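Local coordinates for putative diflavin flavoprotein A 3 (Synechocystis sp., PDB 6H0C) that probably passes electrons from NADH to oxygen, reducing it to water, and is represented here by its flavodiiron core of metallo-beta-lactamase-like and flavodoxin-like domains, at residues A[147-152]-A[157-162]; A[171-176]-A[211-216]; A[136-139]-A[143-146]; A[109-114]-A[127-132]; A[12-17]-A[165-170]. All coordinates share one frame; numbering follows the deposited sequence.

Contact 1 of 5, residues A[147-152]-A[157-162]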
# COMPACT_ATOMS: atom_id res chain seq x y z
N ILE A 147 -14.23 3.13 -7.56
CA ILE A 147 -14.14 1.72 -7.20
C ILE A 147 -13.21 1.51 -6.00
O ILE A 147 -11.98 1.52 -6.17
CB ILE A 147 -13.59 0.85 -8.37
CG1 ILE A 147 -14.32 1.16 -9.68
CG2 ILE A 147 -13.68 -0.63 -8.00
CD1 ILE A 147 -13.61 2.14 -10.57
N PRO A 148 -13.78 1.33 -4.80
CA PRO A 148 -12.96 0.96 -3.63
C PRO A 148 -12.18 -0.35 -3.86
O PRO A 148 -12.75 -1.33 -4.34
CB PRO A 148 -13.99 0.80 -2.50
CG PRO A 148 -15.13 1.70 -2.91
CD PRO A 148 -15.19 1.56 -4.42
N THR A 149 -10.89 -0.36 -3.55
CA THR A 149 -10.11 -1.57 -3.75
C THR A 149 -9.21 -1.80 -2.54
O THR A 149 -7.98 -1.74 -2.63
CB THR A 149 -9.26 -1.50 -5.04
OG1 THR A 149 -8.48 -0.30 -5.05
CG2 THR A 149 -10.16 -1.51 -6.28
N PRO A 150 -9.83 -2.06 -1.38
CA PRO A 150 -9.10 -2.16 -0.12
C PRO A 150 -8.12 -3.32 -0.07
O PRO A 150 -8.39 -4.39 -0.62
CB PRO A 150 -10.22 -2.37 0.91
CG PRO A 150 -11.32 -3.02 0.13
CD PRO A 150 -11.27 -2.30 -1.20
N SER A 151 -6.99 -3.08 0.59
CA SER A 151 -6.06 -4.14 0.97
C SER A 151 -5.58 -3.84 2.39
O SER A 151 -5.84 -2.77 2.92
CB SER A 151 -4.88 -4.22 -0.00
OG SER A 151 -4.11 -3.03 0.04
N PRO A 152 -4.89 -4.81 3.03
CA PRO A 152 -4.42 -4.57 4.40
C PRO A 152 -3.53 -3.34 4.49
O PRO A 152 -3.66 -2.53 5.41
CB PRO A 152 -3.63 -5.85 4.72
CG PRO A 152 -4.35 -6.91 3.91
CD PRO A 152 -4.72 -6.21 2.61
N GLN A 157 -7.88 2.38 -0.06
CA GLN A 157 -7.54 2.52 -1.47
C GLN A 157 -8.78 2.65 -2.34
O GLN A 157 -9.77 1.93 -2.16
CB GLN A 157 -6.69 1.35 -1.95
CG GLN A 157 -6.17 1.52 -3.36
CD GLN A 157 -5.24 0.41 -3.76
OE1 GLN A 157 -4.05 0.44 -3.44
NE2 GLN A 157 -5.77 -0.60 -4.42
N LEU A 158 -8.71 3.56 -3.30
CA LEU A 158 -9.83 3.93 -4.14
C LEU A 158 -9.37 4.16 -5.56
O LEU A 158 -8.54 5.03 -5.80
CB LEU A 158 -10.50 5.18 -3.59
CG LEU A 158 -11.73 5.68 -4.36
CD1 LEU A 158 -12.91 4.74 -4.15
CD2 LEU A 158 -12.07 7.10 -3.94
N CYS A 159 -9.89 3.38 -6.50
CA CYS A 159 -9.58 3.60 -7.92
C CYS A 159 -10.68 4.42 -8.56
O CYS A 159 -11.81 4.45 -8.08
CB CYS A 159 -9.42 2.27 -8.66
SG CYS A 159 -8.03 1.23 -8.11
N THR A 160 -10.36 5.07 -9.68
CA THR A 160 -11.28 5.97 -10.36
C THR A 160 -11.24 5.76 -11.87
O THR A 160 -10.16 5.68 -12.44
CB THR A 160 -10.95 7.45 -10.07
OG1 THR A 160 -10.79 7.65 -8.66
CG2 THR A 160 -12.04 8.37 -10.63
N TYR A 161 -12.40 5.68 -12.51
CA TYR A 161 -12.45 5.56 -13.95
C TYR A 161 -13.01 6.82 -14.59
O TYR A 161 -14.06 7.30 -14.18
CB TYR A 161 -13.29 4.35 -14.36
CG TYR A 161 -13.34 4.13 -15.85
CD1 TYR A 161 -12.18 3.84 -16.56
CD2 TYR A 161 -14.53 4.22 -16.56
CE1 TYR A 161 -12.20 3.63 -17.92
CE2 TYR A 161 -14.57 4.03 -17.93
CZ TYR A 161 -13.40 3.73 -18.61
OH TYR A 161 -13.40 3.53 -19.97
N ASP A 162 -12.31 7.34 -15.59
CA ASP A 162 -12.80 8.47 -16.38
C ASP A 162 -13.20 7.98 -17.77
O ASP A 162 -12.35 7.70 -18.61
CB ASP A 162 -11.74 9.58 -16.50
CG ASP A 162 -12.26 10.83 -17.21
OD1 ASP A 162 -13.37 10.79 -17.79
OD2 ASP A 162 -11.53 11.86 -17.20
O HOH W 1 -3.91 -2.61 -2.55

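Contact 2 of 5, residues A[171-176]-A[211-216]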
# COMPACT_ATOMS: atom_id res chain seq x y z
N ASP A 171 -3.94 4.04 -8.60
CA ASP A 171 -3.24 4.24 -7.32
C ASP A 171 -2.11 3.20 -7.21
O ASP A 171 -1.26 3.10 -8.11
CB ASP A 171 -4.24 4.16 -6.14
CG ASP A 171 -3.63 4.62 -4.80
OD1 ASP A 171 -3.35 5.82 -4.63
OD2 ASP A 171 -3.46 3.76 -3.90
N LYS A 172 -2.12 2.39 -6.15
CA LYS A 172 -1.01 1.49 -5.92
C LYS A 172 -1.01 0.27 -6.84
O LYS A 172 -0.02 -0.45 -6.91
CB LYS A 172 -0.99 1.04 -4.45
CG LYS A 172 -0.61 2.16 -3.49
CD LYS A 172 0.91 2.39 -3.49
CE LYS A 172 1.27 3.62 -2.64
NZ LYS A 172 2.75 3.74 -2.41
N LEU A 173 -2.11 0.03 -7.55
CA LEU A 173 -2.14 -1.11 -8.47
C LEU A 173 -1.45 -0.81 -9.82
O LEU A 173 -1.60 0.28 -10.37
CB LEU A 173 -3.58 -1.55 -8.74
CG LEU A 173 -4.35 -2.12 -7.54
CD1 LEU A 173 -5.83 -2.31 -7.89
CD2 LEU A 173 -3.71 -3.43 -7.12
N PHE A 174 -0.70 -1.79 -10.32
CA PHE A 174 -0.16 -1.77 -11.68
C PHE A 174 1.05 -0.86 -11.88
O PHE A 174 1.42 -0.54 -13.01
CB PHE A 174 -1.25 -1.38 -12.69
CG PHE A 174 -2.32 -2.42 -12.84
CD1 PHE A 174 -2.01 -3.71 -13.22
CD2 PHE A 174 -3.65 -2.10 -12.62
CE1 PHE A 174 -2.99 -4.68 -13.36
CE2 PHE A 174 -4.64 -3.06 -12.77
CZ PHE A 174 -4.31 -4.35 -13.14
N GLY A 175 1.68 -0.45 -10.79
CA GLY A 175 2.78 0.50 -10.89
C GLY A 175 4.14 -0.16 -10.85
O GLY A 175 4.27 -1.38 -10.91
N ALA A 176 5.18 0.67 -10.76
CA ALA A 176 6.54 0.18 -10.69
C ALA A 176 7.43 1.29 -10.15
O ALA A 176 7.29 2.44 -10.53
CB ALA A 176 7.02 -0.27 -12.04
N SER A 211 -7.05 -9.66 -6.20
CA SER A 211 -7.83 -10.36 -7.21
C SER A 211 -9.26 -9.85 -7.22
O SER A 211 -9.87 -9.71 -8.29
CB SER A 211 -7.81 -11.87 -6.96
OG SER A 211 -8.51 -12.56 -7.98
N ALA A 212 -9.81 -9.57 -6.04
CA ALA A 212 -11.14 -9.00 -5.95
C ALA A 212 -11.17 -7.63 -6.63
O ALA A 212 -12.13 -7.28 -7.31
CB ALA A 212 -11.58 -8.89 -4.50
N ALA A 213 -10.10 -6.86 -6.43
CA ALA A 213 -9.96 -5.55 -7.06
C ALA A 213 -9.99 -5.69 -8.57
O ALA A 213 -10.75 -4.99 -9.24
CB ALA A 213 -8.65 -4.87 -6.61
N LEU A 214 -9.16 -6.57 -9.11
CA LEU A 214 -9.03 -6.65 -10.57
C LEU A 214 -10.31 -7.15 -11.18
O LEU A 214 -10.63 -6.83 -12.33
CB LEU A 214 -7.85 -7.54 -10.98
CG LEU A 214 -6.53 -6.82 -11.27
CD1 LEU A 214 -6.09 -6.00 -10.07
CD2 LEU A 214 -5.44 -7.83 -11.65
N ASN A 215 -11.05 -7.95 -10.43
CA ASN A 215 -12.32 -8.41 -10.94
C ASN A 215 -13.29 -7.25 -11.12
O ASN A 215 -13.98 -7.17 -12.13
CB ASN A 215 -12.93 -9.47 -10.03
CG ASN A 215 -14.27 -9.95 -10.55
OD1 ASN A 215 -14.34 -10.59 -11.61
ND2 ASN A 215 -15.34 -9.64 -9.82
N LYS A 216 -13.34 -6.35 -10.14
CA LYS A 216 -14.19 -5.17 -10.27
C LYS A 216 -13.75 -4.27 -11.43
O LYS A 216 -14.57 -3.77 -12.20
CB LYS A 216 -14.19 -4.38 -8.96
CG LYS A 216 -14.86 -5.06 -7.77
CD LYS A 216 -14.85 -4.14 -6.56
CE LYS A 216 -15.21 -4.87 -5.26
NZ LYS A 216 -14.00 -5.19 -4.46

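Contact 3 of 5, residues A[136-139]-A[143-146]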
# COMPACT_ATOMS: atom_id res chain seq x y z
N LEU A 136 -18.84 11.30 -9.90
CA LEU A 136 -18.54 12.71 -9.74
C LEU A 136 -18.32 13.31 -11.13
O LEU A 136 -17.40 12.91 -11.86
CB LEU A 136 -17.31 12.92 -8.85
CG LEU A 136 -16.98 14.37 -8.49
CD1 LEU A 136 -18.02 14.92 -7.52
CD2 LEU A 136 -15.57 14.48 -7.91
N ASP A 137 -19.17 14.25 -11.51
CA ASP A 137 -19.15 14.78 -12.87
C ASP A 137 -18.34 16.07 -12.91
O ASP A 137 -18.69 17.05 -12.25
CB ASP A 137 -20.59 15.00 -13.35
CG ASP A 137 -20.67 15.46 -14.79
OD1 ASP A 137 -19.64 15.47 -15.50
OD2 ASP A 137 -21.79 15.80 -15.22
N LEU A 138 -17.23 16.05 -13.65
CA LEU A 138 -16.38 17.23 -13.79
C LEU A 138 -16.78 18.05 -15.01
O LEU A 138 -16.17 19.07 -15.31
CB LEU A 138 -14.90 16.83 -13.91
CG LEU A 138 -14.34 15.99 -12.76
CD1 LEU A 138 -12.84 15.71 -12.94
CD2 LEU A 138 -14.62 16.66 -11.42
N GLY A 139 -17.81 17.58 -15.72
CA GLY A 139 -18.25 18.22 -16.94
C GLY A 139 -17.48 17.70 -18.14
O GLY A 139 -16.46 17.03 -17.99
N GLU A 143 -17.37 12.06 -16.36
CA GLU A 143 -18.17 11.62 -15.23
C GLU A 143 -17.48 10.43 -14.60
O GLU A 143 -17.62 9.30 -15.06
CB GLU A 143 -19.60 11.28 -15.61
CG GLU A 143 -20.46 11.11 -14.35
CD GLU A 143 -21.92 10.86 -14.64
OE1 GLU A 143 -22.29 10.79 -15.84
OE2 GLU A 143 -22.71 10.74 -13.67
N LEU A 144 -16.72 10.72 -13.55
CA LEU A 144 -15.91 9.73 -12.87
C LEU A 144 -16.77 8.70 -12.15
O LEU A 144 -17.81 9.03 -11.58
CB LEU A 144 -14.98 10.42 -11.88
CG LEU A 144 -14.17 11.60 -12.42
CD1 LEU A 144 -13.30 12.20 -11.31
CD2 LEU A 144 -13.34 11.19 -13.64
N THR A 145 -16.34 7.44 -12.20
CA THR A 145 -16.92 6.38 -11.38
C THR A 145 -15.86 5.86 -10.40
O THR A 145 -14.70 5.67 -10.78
CB THR A 145 -17.46 5.23 -12.24
OG1 THR A 145 -18.56 5.70 -13.02
CG2 THR A 145 -17.95 4.08 -11.37
N PHE A 146 -16.24 5.65 -9.15
CA PHE A 146 -15.27 5.23 -8.15
C PHE A 146 -15.38 3.75 -7.80
O PHE A 146 -16.47 3.18 -7.76
CB PHE A 146 -15.41 6.11 -6.90
CG PHE A 146 -15.14 7.56 -7.17
CD1 PHE A 146 -16.18 8.43 -7.47
CD2 PHE A 146 -13.84 8.04 -7.20
CE1 PHE A 146 -15.92 9.77 -7.75
CE2 PHE A 146 -13.57 9.37 -7.48
CZ PHE A 146 -14.62 10.24 -7.75

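Contact 4 of 5, residues A[109-114]-A[127-132]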
# COMPACT_ATOMS: atom_id res chain seq x y z
N PRO A 109 -12.87 4.27 4.50
CA PRO A 109 -11.73 4.02 5.39
C PRO A 109 -10.70 5.17 5.34
O PRO A 109 -10.14 5.53 6.37
CB PRO A 109 -11.13 2.71 4.86
CG PRO A 109 -12.28 2.03 4.17
CD PRO A 109 -13.07 3.16 3.55
N ALA A 110 -10.48 5.73 4.15
CA ALA A 110 -9.56 6.86 4.00
C ALA A 110 -10.07 8.08 4.77
O ALA A 110 -9.29 8.78 5.41
CB ALA A 110 -9.35 7.20 2.52
N ALA A 111 -11.37 8.32 4.70
CA ALA A 111 -11.98 9.43 5.42
C ALA A 111 -11.76 9.30 6.93
O ALA A 111 -11.40 10.27 7.60
CB ALA A 111 -13.46 9.52 5.10
N GLN A 112 -11.98 8.10 7.45
CA GLN A 112 -11.76 7.83 8.87
C GLN A 112 -10.30 8.07 9.25
O GLN A 112 -10.01 8.69 10.28
CB GLN A 112 -12.16 6.40 9.21
CG GLN A 112 -13.63 6.13 9.04
CD GLN A 112 -13.96 4.66 8.99
OE1 GLN A 112 -13.07 3.81 8.94
NE2 GLN A 112 -15.25 4.35 8.98
N ASN A 113 -9.39 7.59 8.41
CA ASN A 113 -7.96 7.79 8.59
C ASN A 113 -7.61 9.29 8.62
O ASN A 113 -6.98 9.79 9.57
CB ASN A 113 -7.19 7.07 7.48
CG ASN A 113 -5.70 6.98 7.74
OD1 ASN A 113 -5.23 7.31 8.83
ND2 ASN A 113 -4.95 6.51 6.75
N LEU A 114 -8.05 9.99 7.58
CA LEU A 114 -7.76 11.41 7.39
C LEU A 114 -8.27 12.27 8.54
O LEU A 114 -7.64 13.26 8.92
CB LEU A 114 -8.36 11.88 6.07
CG LEU A 114 -7.81 13.14 5.41
CD1 LEU A 114 -6.32 13.02 5.18
CD2 LEU A 114 -8.54 13.38 4.09
N ILE A 127 -15.21 16.68 3.39
CA ILE A 127 -14.89 15.39 2.80
C ILE A 127 -16.15 14.78 2.22
O ILE A 127 -17.17 14.68 2.90
CB ILE A 127 -14.29 14.42 3.82
CG1 ILE A 127 -12.95 14.93 4.34
CG2 ILE A 127 -14.14 13.03 3.22
CD1 ILE A 127 -12.45 14.20 5.57
N GLN A 128 -16.08 14.38 0.95
CA GLN A 128 -17.18 13.63 0.36
C GLN A 128 -16.73 12.19 0.13
O GLN A 128 -15.84 11.92 -0.68
CB GLN A 128 -17.65 14.27 -0.94
CG GLN A 128 -18.87 13.60 -1.56
CD GLN A 128 -19.36 14.31 -2.82
OE1 GLN A 128 -19.14 15.51 -3.01
NE2 GLN A 128 -20.01 13.56 -3.70
N VAL A 129 -17.33 11.26 0.87
CA VAL A 129 -16.98 9.85 0.79
C VAL A 129 -17.57 9.19 -0.46
O VAL A 129 -18.73 9.38 -0.79
CB VAL A 129 -17.45 9.09 2.03
CG1 VAL A 129 -17.18 7.62 1.88
CG2 VAL A 129 -16.74 9.64 3.26
N MET A 130 -16.74 8.41 -1.15
CA MET A 130 -17.19 7.69 -2.33
C MET A 130 -17.17 6.17 -2.11
O MET A 130 -16.22 5.60 -1.54
CB MET A 130 -16.34 8.07 -3.54
CG MET A 130 -16.45 9.54 -3.96
SD MET A 130 -18.10 9.98 -4.55
CE MET A 130 -17.78 11.56 -5.35
N LYS A 131 -18.25 5.53 -2.56
CA LYS A 131 -18.44 4.10 -2.47
C LYS A 131 -18.47 3.54 -3.89
O LYS A 131 -18.50 4.31 -4.86
CB LYS A 131 -19.75 3.79 -1.71
CG LYS A 131 -20.12 2.33 -1.63
CD LYS A 131 -21.44 2.13 -0.86
CE LYS A 131 -21.73 0.65 -0.61
NZ LYS A 131 -23.01 0.45 0.14
N GLY A 132 -18.45 2.22 -4.02
CA GLY A 132 -18.46 1.60 -5.33
C GLY A 132 -19.62 2.07 -6.18
O GLY A 132 -20.76 2.08 -5.72

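Contact 5 of 5, residues A[12-17]-A[165-170]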
# COMPACT_ATOMS: atom_id res chain seq x y z
N VAL A 12 -7.44 14.35 -23.03
CA VAL A 12 -8.19 15.61 -23.04
C VAL A 12 -8.42 16.10 -21.62
O VAL A 12 -8.85 15.34 -20.75
CB VAL A 12 -9.55 15.50 -23.77
CG1 VAL A 12 -9.33 15.32 -25.26
CG2 VAL A 12 -10.38 14.36 -23.21
N ASP A 13 -8.09 17.37 -21.39
CA ASP A 13 -8.28 18.02 -20.09
C ASP A 13 -7.43 17.39 -18.98
O ASP A 13 -7.59 17.73 -17.81
CB ASP A 13 -9.75 17.97 -19.69
CG ASP A 13 -10.66 18.55 -20.76
OD1 ASP A 13 -10.39 19.67 -21.24
OD2 ASP A 13 -11.64 17.86 -21.13
N THR A 14 -6.51 16.50 -19.34
CA THR A 14 -5.81 15.72 -18.33
C THR A 14 -4.29 15.84 -18.41
O THR A 14 -3.68 15.64 -19.46
CB THR A 14 -6.18 14.23 -18.42
OG1 THR A 14 -7.61 14.09 -18.53
CG2 THR A 14 -5.67 13.49 -17.18
N THR A 15 -3.70 16.15 -17.26
CA THR A 15 -2.26 16.32 -17.16
C THR A 15 -1.68 15.47 -16.03
O THR A 15 -2.31 15.34 -14.97
CB THR A 15 -1.91 17.79 -16.90
OG1 THR A 15 -2.59 18.61 -17.87
CG2 THR A 15 -0.40 18.02 -16.99
N VAL A 16 -0.51 14.89 -16.25
CA VAL A 16 0.20 14.21 -15.16
C VAL A 16 1.36 15.07 -14.63
O VAL A 16 2.07 15.75 -15.38
CB VAL A 16 0.75 12.83 -15.57
CG1 VAL A 16 1.86 12.98 -16.60
CG2 VAL A 16 1.27 12.10 -14.35
N PHE A 17 1.53 15.05 -13.31
CA PHE A 17 2.67 15.67 -12.65
C PHE A 17 3.45 14.56 -11.99
O PHE A 17 3.02 14.05 -10.95
CB PHE A 17 2.22 16.71 -11.60
CG PHE A 17 1.55 17.93 -12.17
CD1 PHE A 17 2.21 19.14 -12.19
CD2 PHE A 17 0.26 17.86 -12.67
CE1 PHE A 17 1.59 20.28 -12.71
CE2 PHE A 17 -0.36 18.99 -13.20
CZ PHE A 17 0.31 20.21 -13.21
N THR A 165 -11.79 9.73 -21.14
CA THR A 165 -10.41 9.51 -21.56
C THR A 165 -10.02 8.03 -21.53
O THR A 165 -8.92 7.67 -21.98
CB THR A 165 -9.43 10.28 -20.66
OG1 THR A 165 -9.61 9.85 -19.30
CG2 THR A 165 -9.69 11.78 -20.75
N GLU A 166 -10.91 7.20 -20.99
CA GLU A 166 -10.68 5.77 -20.83
C GLU A 166 -9.46 5.50 -19.95
O GLU A 166 -8.75 4.50 -20.13
CB GLU A 166 -10.51 5.11 -22.19
CG GLU A 166 -11.83 4.98 -22.92
CD GLU A 166 -11.66 4.89 -24.41
OE1 GLU A 166 -10.76 5.57 -24.94
OE2 GLU A 166 -12.44 4.14 -25.03
N ILE A 167 -9.22 6.39 -19.00
CA ILE A 167 -8.16 6.19 -18.04
C ILE A 167 -8.74 5.63 -16.75
O ILE A 167 -9.73 6.14 -16.22
CB ILE A 167 -7.41 7.50 -17.73
CG1 ILE A 167 -6.76 8.05 -19.00
CG2 ILE A 167 -6.37 7.26 -16.64
CD1 ILE A 167 -6.17 9.45 -18.80
N LEU A 168 -8.12 4.57 -16.26
CA LEU A 168 -8.36 4.07 -14.92
C LEU A 168 -7.24 4.57 -14.02
O LEU A 168 -6.06 4.27 -14.25
CB LEU A 168 -8.44 2.54 -14.93
CG LEU A 168 -8.98 1.82 -13.70
CD1 LEU A 168 -10.44 2.20 -13.46
CD2 LEU A 168 -8.83 0.32 -13.89
N PHE A 169 -7.59 5.35 -13.01
CA PHE A 169 -6.61 5.79 -12.03
C PHE A 169 -6.48 4.71 -10.98
O PHE A 169 -7.42 4.49 -10.21
CB PHE A 169 -7.01 7.14 -11.44
CG PHE A 169 -7.08 8.24 -12.46
CD1 PHE A 169 -5.95 8.99 -12.77
CD2 PHE A 169 -8.25 8.50 -13.14
CE1 PHE A 169 -6.00 9.98 -13.74
CE2 PHE A 169 -8.31 9.49 -14.11
CZ PHE A 169 -7.19 10.24 -14.41
N THR A 170 -5.35 4.02 -10.96
CA THR A 170 -5.21 2.76 -10.23
C THR A 170 -4.42 2.84 -8.93
O THR A 170 -4.25 1.83 -8.26
CB THR A 170 -4.54 1.67 -11.10
OG1 THR A 170 -3.24 2.11 -11.50
CG2 THR A 170 -5.39 1.37 -12.35
O HOH W 2 -8.82 11.64 -17.45

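Contact 1 of 5, residues A[147-152]-A[157-162]
Ile147 and Cys159 form an antiparallel hydrogen-bonded pair at the end of a beta hairpin: Ile147 N gives its hydrogen to Cys159 O at 2.8 Å, and Cys159 N returns one to Ile147 O. Beyond the non-hydrogen-bonded pair Pro148 and Leu158, Thr149 N reaches Gln157 O at 2.9 Å, so pairing outlasts the strand 143-148 itself.

A side-chain bond extends this ladder. Gln157 NE2 donates to Thr149 OG1 at 2.8 Å, nearly straight (171°) and in the plane of its own amide. Thr149 chi1 of 53° sets OG1 between the backbone N and the carbonyl carbon, turned to the amide. On the other side of that amide, Gln157 OE1 takes a weak bond from a water held also by Ser151 OG.

Apolar contacts divide between the two faces. Leu158 CD1 lies alongside the proline ring, 3.9 Å from Pro148 CD, whereas Ile147 and Cys159 meet on the reverse face, where Thr149 CG2 also nears Cys159 SG.

Helix 207-217 covers that second face, touching Ile147, Thr149 and Cys159; strand 167-171 continues the sheet beyond strand 158-162.

Contact 2 of 5, residues A[171-176]-A[211-216]
Ala213 and Leu214 are the two helix residues that meet the loop 171-176: Ala213 meets Leu173, and Leu214 meets both Leu173 and Phe174. Ala213 comes first along the helix. Its CB points toward the loop and stands 4.0 Å from Leu173 CD1, a methyl-to-methyl contact. Leu173 reaches it by pointing its own CB at the helix, with CG beside the backbone N (chi1 -65°).

Leu214 follows and carries the larger share. Its CD1 lies 4.3 Å from Leu173 CD1, while its branch point is set against the far end of the Phe174 ring: Leu214 CG is 3.8 Å from Phe174 CZ. Both methyls flank the same ring atom, Leu214 CD1 at 3.9 Å and CD2 at 4.0 Å from Phe174 CZ, so the fork of the leucine receives the para carbon obliquely. The two side chains arrive from opposite directions.

All four residues are buried, and the junction is wholly apolar. Helix 237-253 closes over it: Leu214 also packs on Tyr244 and Leu248 there, Phe174 stacks with Tyr225 of strand 224-227 and with Tyr244, and Leu173 extends along helix 207-217 to Val210 and Leu217.

Contact 3 of 5, residues A[136-139]-A[143-146]
Leu136 and Leu144 face each other as an antiparallel hydrogen-bonded pair. Leu144 N donates to Leu136 O at 2.8 Å, and Leu136 N returns a bond to Leu144 O at 3.0 Å; both are appreciably bent, at 146° and 153°.

From this ladder the side chain of Leu144 can be followed outward. Its CB sits 3.5 Å from Leu136 O, the carbonyl that its own backbone N grips. CG stays at the same distance from Leu136 O, because chi1 of -50° leaves it beside the backbone N. At the tip, the CD1 branch turns along the hairpin and meets Leu138 CD1 at 3.9 Å, the two leucines crossing at a slant. The other branch, CD2, turns to the next strand and packs on CB of Asp162.

On the same face of the hairpin, Phe146 brings a ring edge to Leu136: Phe146 CE1 is 3.6 Å from Leu136 CB, which lies in the plane of the ring. The reverse face is polar at its surface. There the aliphatic parts of Asp137 and Glu143 run together, CB against CG, while their carboxylates remain out of contact. Asp137 OD1 is instead occupied by Gly139 N, in a bond of 2.8 Å that approaches from above the carboxylate plane.

That last bond closes an Asx turn, which leads the chain out of strand 135-137 into the short connection of a beta hairpin. This hairpin forms the margin of one sheet of the metallo-beta-lactamase-like alpha-beta sandwich, its leucines and Phe146 packed inward on Tyr78, Ile80 and Ile44 of the other sheet.

Contact 4 of 5, residues A[109-114]-A[127-132]
Ala111 of helix 108-117 rests its methyl over two neighbouring branched side chains of strand 127-129. Ala111 CB lies 3.8 Å from Val129 CG2 and 4.0 Å from Ile127 CG2. Both partners thus offer a methyl from the beta carbon. Ile127 CG2 is held anti to its backbone N, with the longer branch CG1 beside that N (chi1 -64°), which leaves CD1 at the end of CG1 to pass farther along the helix.

The second apolar contact lies one turn on, where Leu114 CD2 comes within 4.3 Å of Ile127 CD1. Ile127 therefore spans two helix residues, one with each branch, and has the largest share of the strand's side of the contact. Everything that touches across these segments is hydrocarbon.

The backbones run close here. Helix and strand segments run nearly antiparallel, 152° between their directions, with their axes 9.1 Å apart at closest approach. At Ala111 the two backbones come nearest, 6.8 Å between Ala111 CA and Val129 CA.

The helix is the connection in a beta-alpha-beta unit, following strand 103-106 and preceding strand 127-129, which lies parallel to strand 103-106 at the edge of the seven-stranded sheet. Ala111 and Leu114 bear on strand 103-106 as well, through Cys106 and Ile104, so the helix covers both strands that it connects.

Contact 5 of 5, residues A[12-17]-A[165-170]
Segments 12-17 and 165-170 approach at the turns leading into their strands and not as paired strands, with 6.7 Å between Val12 CA and Thr165 CA; Glu166 and Ile167 there form a G1 beta bulge opposite Asp162.

The side chain of Thr165 lies at the centre of the contact. Its methyl CG2 meets Val12 CG2 at 3.6 Å, the two side chains sliding past each other in opposite directions. The same Thr165 CG2 is 3.8 Å from Thr14 OG1, for the two threonines cross at an angle. Farther along, Thr14 CG2 makes a looser contact with Ile167 CD1 at 4.4 Å.

The hydroxyls meet through a water. It donates to Thr14 OG1 at 2.9 Å and lies 2.7 Å from Thr165 OG1. With chi1 of 59°, Thr165 places OG1 between its backbone N and carbonyl carbon, facing this water, and leaves CG2 for Val12. Thr14 OG1 passes its own hydrogen back along the chain to Val12 O at 2.8 Å, from well above the carbonyl plane. Thr165 OG1 additionally accepts a weak bond from Ile167 N, across the bulge.

Close by, Asp13 is tied by a salt bridge to Arg140 and by a hydrogen bond to His142, the latter also in touch with Thr165. The chemistry is therefore mixed: Thr14 OG1 is both donor and acceptor, which fixes its rotation, and a water joins the N-terminal hairpin to the turn that opens strand 167-171 of the second sheet, where the direct contacts are van der Waals ones, methyl on methyl and methyl on oxygen.

Overall arrangement
Contacts 1, 3 and 5 meet in one five-stranded sheet: contacts 3 and 1 share strand 143-148, and the strand 158-162 of contact 1 pairs next with the strand 167-171 of contact 5. Contact 5 ties this sheet to the seven-stranded one, whose far edge belongs to contact 4; the centres of contacts 4 and 5 are about 21 Å apart. Contact 4 reaches contact 3 through Met130 CE, 3.5 Å from Phe146 CE1. Contacts 1 and 2 are closest, their centres about 8 Å apart, with Thr149 CG2 3.7 Å from Ala213 CB. In segment 171-176, Lys172 hydrogen-bonds to His229 and a citrate probably from crystallisation, and Asp171 to His83, probably where the family keeps its two irons.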